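Local atomic coordinates of putative cytosine/guanine deaminase (Unidentified, PDB entry 2PAJ), a protein that catalyses the hydrolytic deamination of pterins such as isoxanthopterin, a zinc-dependent reaction that turns 2-amino-4-hydroxypteridines into 2,4-dihydroxypteridines and ammonium. Residues Ser208-Arg214 with Met398-Val403; Ile20-Gly24 with Gly404-Val408; Arg168-Thr174 with Pro187-Tyr193; His306-Ser310 with Ser348-Thr353. All blocks are in the same frame, centred on the assembly; numbering follows the deposited sequence.

Contact 1: residues Ser208-Arg214 with Met398-Val403; sequences SPRAMRR and MGLDEV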
loop_
_atom_site.group_PDB
_atom_site.type_symbol
_atom_site.label_atom_id
_atom_site.label_comp_id
_atom_site.label_asym_id
_atom_site.label_seq_id
_atom_site.Cartn_x
_atom_site.Cartn_y
_atom_site.Cartn_z
ATOM N N SER A 208 6.703 14.891 -7.472
ATOM C CA SER A 208 8.037 14.293 -7.545
ATOM C C SER A 208 7.937 12.788 -7.400
ATOM O O SER A 208 6.968 12.268 -6.844
ATOM C CB SER A 208 8.975 14.850 -6.468
ATOM O OG SER A 208 8.703 14.308 -5.197
ATOM N N PRO A 209 8.935 12.061 -7.917
ATOM C CA PRO A 209 8.889 10.601 -7.803
ATOM C C PRO A 209 9.268 10.091 -6.404
ATOM O O PRO A 209 9.530 8.910 -6.208
ATOM C CB PRO A 209 9.841 10.145 -8.906
ATOM C CG PRO A 209 10.852 11.242 -8.927
ATOM C CD PRO A 209 10.044 12.497 -8.781
ATOM N N ARG A 210 9.301 10.997 -5.438
ATOM C CA ARG A 210 9.604 10.637 -4.063
ATOM C C ARG A 210 8.785 11.540 -3.151
ATOM O O ARG A 210 9.237 11.999 -2.100
ATOM C CB ARG A 210 11.109 10.759 -3.779
ATOM C CG ARG A 210 11.730 12.098 -4.101
ATOM C CD ARG A 210 13.178 11.891 -4.471
ATOM N NE ARG A 210 13.983 11.409 -3.353
ATOM C CZ ARG A 210 15.081 10.664 -3.488
ATOM N NH1 ARG A 210 15.503 10.294 -4.697
ATOM N NH2 ARG A 210 15.785 10.318 -2.412
ATOM N N ALA A 211 7.558 11.786 -3.583
ATOM C CA ALA A 211 6.628 12.611 -2.842
ATOM C C ALA A 211 6.207 11.895 -1.550
ATOM O O ALA A 211 6.117 10.674 -1.515
ATOM C CB ALA A 211 5.411 12.904 -3.715
ATOM N N MET A 212 5.973 12.656 -0.488
ATOM C CA MET A 212 5.533 12.085 0.775
ATOM C C MET A 212 4.014 12.108 0.817
ATOM O O MET A 212 3.398 11.578 1.743
ATOM C CB MET A 212 6.102 12.869 1.957
ATOM C CG MET A 212 7.594 12.678 2.168
ATOM S SD MET A 212 8.097 10.952 2.380
ATOM C CE MET A 212 7.414 10.589 3.992
ATOM N N ARG A 213 3.423 12.735 -0.197
ATOM C CA ARG A 213 1.975 12.836 -0.327
ATOM C C ARG A 213 1.528 12.734 -1.772
ATOM O O ARG A 213 2.134 13.311 -2.662
ATOM C CB ARG A 213 1.475 14.137 0.281
ATOM C CG ARG A 213 1.334 14.037 1.758
ATOM C CD ARG A 213 1.133 15.369 2.403
ATOM N NE ARG A 213 0.837 15.180 3.816
ATOM C CZ ARG A 213 0.522 16.155 4.656
ATOM N NH1 ARG A 213 0.474 17.412 4.224
ATOM N NH2 ARG A 213 0.218 15.866 5.918
ATOM N N ARG A 214 0.455 11.986 -1.986
ATOM C CA ARG A 214 -0.089 11.776 -3.312
ATOM C C ARG A 214 -1.594 11.645 -3.287
ATOM O O ARG A 214 -2.183 11.287 -2.266
ATOM C CB ARG A 214 0.499 10.516 -3.924
ATOM C CG ARG A 214 1.888 10.699 -4.413
ATOM C CD ARG A 214 1.968 10.285 -5.849
ATOM N NE ARG A 214 2.953 11.080 -6.558
ATOM C CZ ARG A 214 3.345 10.834 -7.796
ATOM N NH1 ARG A 214 2.828 9.809 -8.459
ATOM N NH2 ARG A 214 4.255 11.609 -8.368
ATOM N N MET A 398 2.343 3.207 -8.822
ATOM C CA MET A 398 1.787 4.421 -8.258
ATOM C C MET A 398 2.559 5.670 -8.725
ATOM O O MET A 398 2.233 6.799 -8.352
ATOM C CB MET A 398 1.751 4.323 -6.725
ATOM C CG MET A 398 0.945 3.134 -6.210
ATOM S SD MET A 398 0.041 3.386 -4.667
ATOM C CE MET A 398 1.337 3.345 -3.509
ATOM N N GLY A 399 3.581 5.467 -9.545
ATOM C CA GLY A 399 4.330 6.600 -10.059
ATOM C C GLY A 399 5.440 7.159 -9.189
ATOM O O GLY A 399 6.044 8.181 -9.529
ATOM N N LEU A 400 5.702 6.505 -8.064
ATOM C CA LEU A 400 6.775 6.922 -7.170
ATOM C C LEU A 400 8.060 6.193 -7.579
ATOM O O LEU A 400 8.539 5.309 -6.869
ATOM C CB LEU A 400 6.404 6.584 -5.732
ATOM C CG LEU A 400 5.274 7.419 -5.128
ATOM C CD1 LEU A 400 4.986 6.914 -3.730
ATOM C CD2 LEU A 400 5.670 8.893 -5.097
ATOM N N ASP A 401 8.611 6.605 -8.719
ATOM C CA ASP A 401 9.792 6.004 -9.315
ATOM C C ASP A 401 11.148 6.119 -8.627
ATOM O O ASP A 401 12.092 5.437 -9.018
ATOM C CB ASP A 401 9.905 6.482 -10.760
ATOM C CG ASP A 401 8.635 6.227 -11.542
ATOM O OD1 ASP A 401 7.986 5.198 -11.267
ATOM O OD2 ASP A 401 8.282 7.036 -12.426
ATOM N N GLU A 402 11.274 6.970 -7.623
ATOM C CA GLU A 402 12.549 7.060 -6.930
ATOM C C GLU A 402 12.378 6.422 -5.561
ATOM O O GLU A 402 13.092 6.745 -4.607
ATOM C CB GLU A 402 13.003 8.514 -6.809
ATOM C CG GLU A 402 13.532 9.099 -8.127
ATOM C CD GLU A 402 14.182 10.468 -7.951
ATOM O OE1 GLU A 402 13.568 11.342 -7.296
ATOM O OE2 GLU A 402 15.305 10.676 -8.465
ATOM N N VAL A 403 11.415 5.498 -5.498
ATOM C CA VAL A 403 11.056 4.737 -4.293
ATOM C C VAL A 403 10.923 3.232 -4.634
ATOM O O VAL A 403 10.655 2.874 -5.777
ATOM C CB VAL A 403 9.699 5.234 -3.715
ATOM C CG1 VAL A 403 9.425 4.584 -2.377
ATOM C CG2 VAL A 403 9.708 6.740 -3.583
#
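The backbones approach most closely at P209 and L400, whose CA atoms lie 4.3 Å apart, and they are joined where E402 N, in the type I turn L400-V403, donates to P209 O at 3.0 Å with an N-H...O angle of 156°. E402 then runs alongside the P209 ring in the same direction, its CG 3.5 Å from P209 CG. The extended chain beyond brings E402 OE1 to within 3.4 Å of R210 NH1, a weak salt bridge in which carboxylate and guanidinium planes stand 85° apart. Stronger support for this guanidinium comes from D44, which takes NH2, while G409 O accepts from NH1. In the TIM barrel of the amidohydrolase family, 208-214 leads into barrel strand 213-217, whereas the loop 398-403 leaves helix 383-398; L400 and V403 also rest on T133 of strand 131-136, so the turn packs beside the ends where these strands begin. L400 places CG beside its backbone N (chi1 -70°), and CD2 reaches between two partners: it sits over one face of the R214 guanidinium, 3.8 Å from R214 NE, and meets A211 CB at 4.3 Å. Beside it, V403 CG2 lies 3.4 Å from P209 O.

Contact 2: residues Ile20-Gly24 with Gly404-Val408; sequences IMTGG and GKVAV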
loop_
_atom_site.group_PDB
_atom_site.type_symbol
_atom_site.label_atom_id
_atom_site.label_comp_id
_atom_site.label_asym_id
_atom_site.label_seq_id
_atom_site.Cartn_x
_atom_site.Cartn_y
_atom_site.Cartn_z
ATOM N N ILE A 20 21.195 -8.287 1.736
ATOM C CA ILE A 20 20.582 -7.083 1.178
ATOM C C ILE A 20 19.783 -7.350 -0.098
ATOM O O ILE A 20 20.358 -7.543 -1.167
ATOM C CB ILE A 20 21.648 -6.018 0.827
ATOM C CG1 ILE A 20 22.542 -5.725 2.036
ATOM C CG2 ILE A 20 20.960 -4.738 0.390
ATOM C CD1 ILE A 20 23.682 -4.748 1.758
ATOM N N MET A 21 18.460 -7.359 0.007
ATOM C CA MET A 21 17.623 -7.562 -1.175
ATOM C C MET A 21 17.310 -6.181 -1.783
ATOM O O MET A 21 16.874 -5.267 -1.093
ATOM C CB MET A 21 16.340 -8.305 -0.798
ATOM C CG MET A 21 16.562 -9.667 -0.122
ATOM S SD MET A 21 17.748 -10.792 -0.917
ATOM C CE MET A 21 16.814 -11.405 -2.280
ATOM N N THR A 22 17.548 -6.044 -3.082
ATOM C CA THR A 22 17.361 -4.783 -3.782
ATOM C C THR A 22 15.969 -4.450 -4.269
ATOM O O THR A 22 15.660 -3.287 -4.526
ATOM C CB THR A 22 18.251 -4.714 -5.011
ATOM O OG1 THR A 22 19.535 -5.257 -4.697
ATOM C CG2 THR A 22 18.423 -3.254 -5.450
ATOM N N GLY A 23 15.130 -5.462 -4.406
ATOM C CA GLY A 23 13.802 -5.215 -4.914
ATOM C C GLY A 23 13.923 -4.998 -6.410
ATOM O O GLY A 23 13.110 -4.309 -7.015
ATOM N N GLY A 24 14.958 -5.592 -6.998
ATOM C CA GLY A 24 15.189 -5.475 -8.420
ATOM C C GLY A 24 14.586 -6.646 -9.163
ATOM O O GLY A 24 14.309 -7.684 -8.574
ATOM N N GLY A 404 11.129 2.367 -3.643
ATOM C CA GLY A 404 10.996 0.931 -3.856
ATOM C C GLY A 404 12.234 0.116 -4.215
ATOM O O GLY A 404 12.128 -1.057 -4.565
ATOM N N LYS A 405 13.412 0.717 -4.123
ATOM C CA LYS A 405 14.642 0.018 -4.471
ATOM C C LYS A 405 15.799 0.390 -3.561
ATOM O O LYS A 405 16.040 1.567 -3.303
ATOM C CB LYS A 405 15.035 0.349 -5.899
ATOM C CG LYS A 405 14.899 -0.779 -6.890
ATOM C CD LYS A 405 15.445 -0.302 -8.215
ATOM C CE LYS A 405 15.605 -1.407 -9.232
ATOM N NZ LYS A 405 16.407 -0.875 -10.389
ATOM N N VAL A 406 16.515 -0.611 -3.061
ATOM C CA VAL A 406 17.663 -0.311 -2.218
ATOM C C VAL A 406 18.835 -0.187 -3.202
ATOM O O VAL A 406 19.588 -1.136 -3.429
ATOM C CB VAL A 406 17.948 -1.418 -1.174
ATOM C CG1 VAL A 406 19.008 -0.938 -0.186
ATOM C CG2 VAL A 406 16.681 -1.766 -0.440
ATOM N N ALA A 407 18.949 0.990 -3.814
ATOM C CA ALA A 407 20.002 1.270 -4.775
ATOM C C ALA A 407 20.423 2.713 -4.576
ATOM O O ALA A 407 19.618 3.544 -4.183
ATOM C CB ALA A 407 19.489 1.047 -6.193
ATOM N N VAL A 408 21.691 3.002 -4.825
ATOM C CA VAL A 408 22.198 4.355 -4.651
ATOM C C VAL A 408 21.438 5.339 -5.563
ATOM O O VAL A 408 21.242 5.086 -6.746
ATOM C CB VAL A 408 23.743 4.390 -4.907
ATOM C CG1 VAL A 408 24.061 3.918 -6.308
ATOM C CG2 VAL A 408 24.277 5.775 -4.677
#
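K405 and V406 run past T22 and G23 where two loops of the amidohydrolase fold meet: 20-24 follows the short strand 19-20, which pairs with strand 67-73, whereas the loop 404-408 lies between helix 383-398 and strand 414-418. The end-to-end directions of the touching parts differ by 113°, so the two chains cross instead of pairing along their length. One backbone bond marks the crossing, V406 N to T22 O at 3.2 Å with an N-H...O angle of 156°. The same oxygen also receives a CA-H...O contact from K405 CA at 3.5 Å, so two successive residues converge on it.

From there the K405 side chain can be followed outward. Its CB lies 3.9 Å from T22 O, and CG stays at that carbonyl while also passing near the oxygen of G23. The chain runs on extended past CD, and CE comes to 4.2 Å from G24 CA, so the methylenes lie along the T22-G24 backbone. NZ then leaves the two segments and forms a salt bridge with D30.

V406, the centre of an inverse gamma turn, turns its CB toward the other loop. With CG1 anti to the backbone N (chi1 -171°), that methyl meets I20 CG2 at 4.3 Å, while V406 CG2, beside the backbone N, comes to M21 O at 3.6 Å. P70 of strand 67-73 also touches V406, tying this buried crossing to the adjacent strand. In return T22 directs its methyl at the V406 backbone, with T22 CG2 3.2 Å from V406 O.

Contact 3: residues Arg168-Thr174 with Pro187-Tyr193; sequences RGGATQT and PETLDAY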
loop_
_atom_site.group_PDB
_atom_site.type_symbol
_atom_site.label_atom_id
_atom_site.label_comp_id
_atom_site.label_asym_id
_atom_site.label_seq_id
_atom_site.Cartn_x
_atom_site.Cartn_y
_atom_site.Cartn_z
ATOM N N ARG A 168 -8.825 8.541 -3.473
ATOM C CA ARG A 168 -10.142 9.135 -3.278
ATOM C C ARG A 168 -11.231 8.357 -3.998
ATOM O O ARG A 168 -11.378 8.458 -5.212
ATOM C CB ARG A 168 -10.106 10.593 -3.763
ATOM C CG ARG A 168 -11.004 11.569 -3.008
ATOM C CD ARG A 168 -12.485 11.318 -3.257
ATOM N NE ARG A 168 -13.322 12.369 -2.682
ATOM C CZ ARG A 168 -14.650 12.380 -2.731
ATOM N NH1 ARG A 168 -15.301 11.396 -3.331
ATOM N NH2 ARG A 168 -15.328 13.369 -2.166
ATOM N N GLY A 169 -11.995 7.584 -3.233
ATOM C CA GLY A 169 -13.056 6.784 -3.813
ATOM C C GLY A 169 -14.435 7.385 -3.671
ATOM O O GLY A 169 -14.595 8.474 -3.127
ATOM N N GLY A 170 -15.438 6.672 -4.166
ATOM C CA GLY A 170 -16.801 7.156 -4.068
ATOM C C GLY A 170 -17.698 6.697 -5.201
ATOM O O GLY A 170 -17.308 5.890 -6.048
ATOM N N ALA A 171 -18.920 7.210 -5.207
ATOM C CA ALA A 171 -19.876 6.868 -6.244
ATOM C C ALA A 171 -20.871 7.984 -6.486
ATOM O O ALA A 171 -21.105 8.831 -5.628
ATOM C CB ALA A 171 -20.615 5.588 -5.882
ATOM N N THR A 172 -21.440 7.975 -7.685
ATOM C CA THR A 172 -22.447 8.950 -8.070
ATOM C C THR A 172 -23.796 8.247 -8.106
ATOM O O THR A 172 -24.825 8.881 -8.240
ATOM C CB THR A 172 -22.129 9.590 -9.438
ATOM O OG1 THR A 172 -22.006 8.575 -10.440
ATOM C CG2 THR A 172 -20.848 10.379 -9.350
ATOM N N GLN A 173 -23.784 6.926 -7.986
ATOM C CA GLN A 173 -25.024 6.164 -7.953
ATOM C C GLN A 173 -25.046 5.081 -6.908
ATOM O O GLN A 173 -24.068 4.888 -6.176
ATOM C CB GLN A 173 -25.348 5.534 -9.299
ATOM C CG GLN A 173 -24.178 5.122 -10.109
ATOM C CD GLN A 173 -24.250 5.791 -11.435
ATOM O OE1 GLN A 173 -24.273 7.023 -11.504
ATOM N NE2 GLN A 173 -24.326 5.001 -12.502
ATOM N N THR A 174 -26.161 4.351 -6.868
ATOM C CA THR A 174 -26.347 3.288 -5.883
ATOM C C THR A 174 -27.659 2.527 -6.044
ATOM O O THR A 174 -27.709 1.285 -5.922
ATOM C CB THR A 174 -26.367 3.860 -4.453
ATOM O OG1 THR A 174 -26.808 2.835 -3.551
ATOM C CG2 THR A 174 -27.312 5.084 -4.371
ATOM N N PRO A 187 -24.850 8.752 -2.275
ATOM C CA PRO A 187 -23.823 9.142 -3.239
ATOM C C PRO A 187 -23.575 10.649 -3.309
ATOM O O PRO A 187 -24.345 11.454 -2.796
ATOM C CB PRO A 187 -24.340 8.554 -4.557
ATOM C CG PRO A 187 -25.821 8.506 -4.367
ATOM C CD PRO A 187 -25.983 8.079 -2.936
ATOM N N GLU A 188 -22.464 11.014 -3.926
ATOM C CA GLU A 188 -22.116 12.409 -4.096
ATOM C C GLU A 188 -22.398 12.740 -5.548
ATOM O O GLU A 188 -22.244 11.895 -6.427
ATOM C CB GLU A 188 -20.635 12.641 -3.828
ATOM C CG GLU A 188 -20.210 12.563 -2.399
ATOM C CD GLU A 188 -18.721 12.789 -2.279
ATOM O OE1 GLU A 188 -17.956 11.983 -2.862
ATOM O OE2 GLU A 188 -18.310 13.768 -1.613
ATOM N N THR A 189 -22.811 13.968 -5.807
ATOM C CA THR A 189 -23.069 14.351 -7.178
ATOM C C THR A 189 -21.711 14.407 -7.876
ATOM O O THR A 189 -20.709 14.737 -7.253
ATOM C CB THR A 189 -23.769 15.714 -7.233
ATOM O OG1 THR A 189 -23.528 16.321 -8.506
ATOM C CG2 THR A 189 -23.259 16.623 -6.120
ATOM N N LEU A 190 -21.681 14.061 -9.159
ATOM C CA LEU A 190 -20.449 14.061 -9.952
ATOM C C LEU A 190 -19.543 15.294 -9.757
ATOM O O LEU A 190 -18.335 15.156 -9.549
ATOM C CB LEU A 190 -20.818 13.890 -11.430
ATOM C CG LEU A 190 -19.777 13.674 -12.538
ATOM C CD1 LEU A 190 -19.017 14.953 -12.801
ATOM C CD2 LEU A 190 -18.836 12.549 -12.156
ATOM N N ASP A 191 -20.127 16.489 -9.801
ATOM C CA ASP A 191 -19.371 17.738 -9.645
ATOM C C ASP A 191 -18.815 17.915 -8.243
ATOM O O ASP A 191 -17.757 18.504 -8.055
ATOM C CB ASP A 191 -20.266 18.924 -9.991
ATOM C CG ASP A 191 -21.163 18.628 -11.175
ATOM O OD1 ASP A 191 -20.776 18.936 -12.330
ATOM O OD2 ASP A 191 -22.251 18.048 -10.948
ATOM N N ALA A 192 -19.525 17.412 -7.248
ATOM C CA ALA A 192 -19.030 17.539 -5.889
ATOM C C ALA A 192 -17.717 16.760 -5.792
ATOM O O ALA A 192 -16.717 17.261 -5.257
ATOM C CB ALA A 192 -20.059 16.995 -4.904
ATOM N N TYR A 193 -17.740 15.544 -6.341
ATOM C CA TYR A 193 -16.595 14.634 -6.371
ATOM C C TYR A 193 -15.444 15.358 -7.065
ATOM O O TYR A 193 -14.400 15.621 -6.459
ATOM C CB TYR A 193 -16.974 13.381 -7.169
ATOM C CG TYR A 193 -16.061 12.166 -7.019
ATOM C CD1 TYR A 193 -14.728 12.297 -6.607
ATOM C CD2 TYR A 193 -16.531 10.878 -7.333
ATOM C CE1 TYR A 193 -13.885 11.181 -6.512
ATOM C CE2 TYR A 193 -15.701 9.753 -7.244
ATOM C CZ TYR A 193 -14.379 9.914 -6.832
ATOM O OH TYR A 193 -13.553 8.811 -6.739
HETATM O O HOH W 1 -24.575 10.980 -6.712
#
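The guanidinium of R168 is engaged on one face and at its edge: the ring of Y193 lies over the face, and the carboxylate of E188 meets the edge. The stack is off-centre, with R168 CZ 4.4 Å from the Y193 ring centroid and the planes 27° apart, a cation-pi arrangement in which NH1 stands over the rim of the ring. E188, by contrast, is only 5° from coplanar with the guanidinium. R168 NH1 donates to E188 OE1 at 2.8 Å and NH2 to OE2 at 3.1 Å, an end-on pair using the syn lone pairs, and OE1 takes a further bond from NH2. A bend at chi2 (-69°) folds the arginine back over the ring, and Y193 OH donates to R168 O at 2.7 Å, so one residue is held at both its main chain and its tip. D196 adds a second salt bridge, at NH2, and Y141 a second cation-pi contact.

Farther along, E188 N bonds A171 O at 3.1 Å, and a water bridges T172 O and, weakly, E188 O. T172 CG2 packs 3.8 Å from L190 CA, while T172 OG1 is hydrogen-bonded to E230; P187 CD lies 3.6 Å from T174 CG2. This is a beta-alpha unit of the TIM barrel: the loop leaving strand 163-168, at the barrel end that carries the zinc site, is pinned to the start of helix 190-203.

Contact 4: residues His306-Ser310 with Ser348-Thr353; sequences HCPQS and SEVHMT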
loop_
_atom_site.group_PDB
_atom_site.type_symbol
_atom_site.label_atom_id
_atom_site.label_comp_id
_atom_site.label_asym_id
_atom_site.label_seq_id
_atom_site.Cartn_x
_atom_site.Cartn_y
_atom_site.Cartn_z
ATOM N N HIS A 306 -2.428 -6.840 -6.363
ATOM C CA HIS A 306 -2.698 -8.211 -5.962
ATOM C C HIS A 306 -2.936 -8.338 -4.464
ATOM O O HIS A 306 -2.096 -7.949 -3.666
ATOM C CB HIS A 306 -1.526 -9.086 -6.379
ATOM C CG HIS A 306 -1.722 -10.532 -6.084
ATOM N ND1 HIS A 306 -0.718 -11.323 -5.576
ATOM C CD2 HIS A 306 -2.808 -11.328 -6.211
ATOM C CE1 HIS A 306 -1.179 -12.548 -5.399
ATOM N NE2 HIS A 306 -2.445 -12.576 -5.775
ATOM N N CYS A 307 -4.087 -8.890 -4.093
ATOM C CA CYS A 307 -4.443 -9.078 -2.683
ATOM C C CYS A 307 -4.923 -10.509 -2.415
ATOM O O CYS A 307 -6.125 -10.761 -2.364
ATOM C CB CYS A 307 -5.542 -8.080 -2.269
ATOM S SG CYS A 307 -5.138 -6.325 -2.528
ATOM N N PRO A 308 -3.984 -11.452 -2.219
ATOM C CA PRO A 308 -4.296 -12.859 -1.959
ATOM C C PRO A 308 -5.181 -13.187 -0.743
ATOM O O PRO A 308 -6.231 -13.807 -0.903
ATOM C CB PRO A 308 -2.912 -13.505 -1.897
ATOM C CG PRO A 308 -2.032 -12.393 -1.452
ATOM C CD PRO A 308 -2.526 -11.242 -2.258
ATOM N N GLN A 309 -4.772 -12.788 0.460
ATOM C CA GLN A 309 -5.557 -13.070 1.668
ATOM C C GLN A 309 -7.000 -12.580 1.582
ATOM O O GLN A 309 -7.915 -13.208 2.105
ATOM C CB GLN A 309 -4.899 -12.444 2.892
ATOM C CG GLN A 309 -3.592 -13.088 3.281
ATOM C CD GLN A 309 -2.924 -12.376 4.432
ATOM O OE1 GLN A 309 -2.546 -11.211 4.317
ATOM N NE2 GLN A 309 -2.769 -13.070 5.551
ATOM N N SER A 310 -7.195 -11.447 0.925
ATOM C CA SER A 310 -8.522 -10.882 0.770
ATOM C C SER A 310 -9.257 -11.606 -0.359
ATOM O O SER A 310 -10.404 -12.020 -0.204
ATOM C CB SER A 310 -8.403 -9.399 0.457
ATOM O OG SER A 310 -9.651 -8.739 0.634
ATOM N N SER A 348 2.242 -10.724 6.174
ATOM C CA SER A 348 1.281 -11.805 6.035
ATOM C C SER A 348 0.909 -11.938 4.565
ATOM O O SER A 348 0.777 -13.050 4.046
ATOM C CB SER A 348 0.017 -11.505 6.833
ATOM O OG SER A 348 0.316 -11.283 8.199
ATOM N N GLU A 349 0.743 -10.791 3.906
ATOM C CA GLU A 349 0.368 -10.726 2.498
ATOM C C GLU A 349 1.426 -11.274 1.568
ATOM O O GLU A 349 1.138 -12.043 0.654
ATOM C CB GLU A 349 0.040 -9.279 2.109
ATOM C CG GLU A 349 -1.430 -8.919 2.258
ATOM C CD GLU A 349 -2.309 -9.658 1.257
ATOM O OE1 GLU A 349 -1.934 -9.722 0.067
ATOM O OE2 GLU A 349 -3.379 -10.161 1.642
ATOM N N VAL A 350 2.657 -10.863 1.805
ATOM C CA VAL A 350 3.779 -11.308 1.000
ATOM C C VAL A 350 3.996 -12.819 1.176
ATOM O O VAL A 350 4.364 -13.529 0.238
ATOM C CB VAL A 350 5.027 -10.484 1.394
ATOM C CG1 VAL A 350 6.298 -11.261 1.186
ATOM C CG2 VAL A 350 5.043 -9.207 0.577
ATOM N N HIS A 351 3.729 -13.311 2.380
ATOM C CA HIS A 351 3.876 -14.724 2.677
ATOM C C HIS A 351 2.866 -15.549 1.890
ATOM O O HIS A 351 3.186 -16.608 1.348
ATOM C CB HIS A 351 3.662 -14.954 4.161
ATOM C CG HIS A 351 3.971 -16.348 4.601
ATOM N ND1 HIS A 351 3.288 -16.974 5.619
ATOM C CD2 HIS A 351 4.921 -17.220 4.194
ATOM C CE1 HIS A 351 3.805 -18.170 5.825
ATOM N NE2 HIS A 351 4.798 -18.344 4.974
ATOM N N MET A 352 1.637 -15.056 1.850
ATOM C CA MET A 352 0.560 -15.724 1.141
ATOM C C MET A 352 0.800 -15.672 -0.366
ATOM O O MET A 352 0.477 -16.614 -1.092
ATOM C CB MET A 352 -0.774 -15.053 1.488
ATOM C CG MET A 352 -2.009 -15.707 0.865
ATOM S SD MET A 352 -2.425 -17.329 1.525
ATOM C CE MET A 352 -1.892 -18.387 0.201
ATOM N N THR A 353 1.369 -14.562 -0.827
ATOM C CA THR A 353 1.663 -14.367 -2.238
ATOM C C THR A 353 2.678 -15.401 -2.700
ATOM O O THR A 353 2.491 -16.064 -3.720
ATOM C CB THR A 353 2.244 -12.976 -2.475
ATOM O OG1 THR A 353 1.418 -12.006 -1.835
ATOM C CG2 THR A 353 2.306 -12.668 -3.954
#
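Q309, E349 and P308 carry most of the buried surface where the short helix 308-312 meets helix 346-359. In the TIM barrel of the amidohydrolases, helix 308-312 directly follows strand 303-306, and helix 346-359 comes after strand 331-333, the neighbouring strand, so the contact joins elements that follow two adjacent barrel strands.

E349 reaches the beginning of helix 308-312. Its chain bends at chi2 (-68°), and OE2 accepts a weak bond from Q309 N at 3.2 Å, with an N-H...O angle of 131°. A carboxylate at the N-terminal end of a helix, where C307 holds the N-cap position, would probably be stabilised in its charged form by the helix dipole. Q309 extends across helix 346-359: CG passes M352 CB at 3.9 Å, and the end of the side chain lies beside S348 and E349.

P308 provides the apolar part. Its CB meets M352 CG at 3.6 Å, and its CG lies 3.5 Å from T353 OG1. That hydroxyl donates to E349 O one turn earlier in the same helix, approaching from above the carbonyl plane, while T353 N reaches the oxygen from the opposite face.

S310, which follows Q309 in the short helix, connects the contact to the active site, as its OG is hydrogen-bonded to the zinc ligand D336 and to S340. On the far side of P308 the ring of H306 is met twice: P308 CD lies over its centre, and T353 CG2 touches its edge, 3.7 Å from ND1.

Starting from the N terminus, 20-24 is the first segment, and its partner 404-408 is the last, so contact 2 closes a loop that contains the other three. Inside it contact 3 closes first, a short loop between strand 163-168 and helix 190-203. Contact 1 opens afterwards at 208-214 and closes at 398-403, directly before 404-408; contact 4 is nested within that span, and none of the loops cross. Contact 2 joins the chain's early strands to the loop that follows helix 383-398, contact 1 ties the preceding part of the same loop, 398-403, to the start of barrel strand 213-217, and contacts 3 and 4 lie toward the zinc end, with centres 30 Å apart.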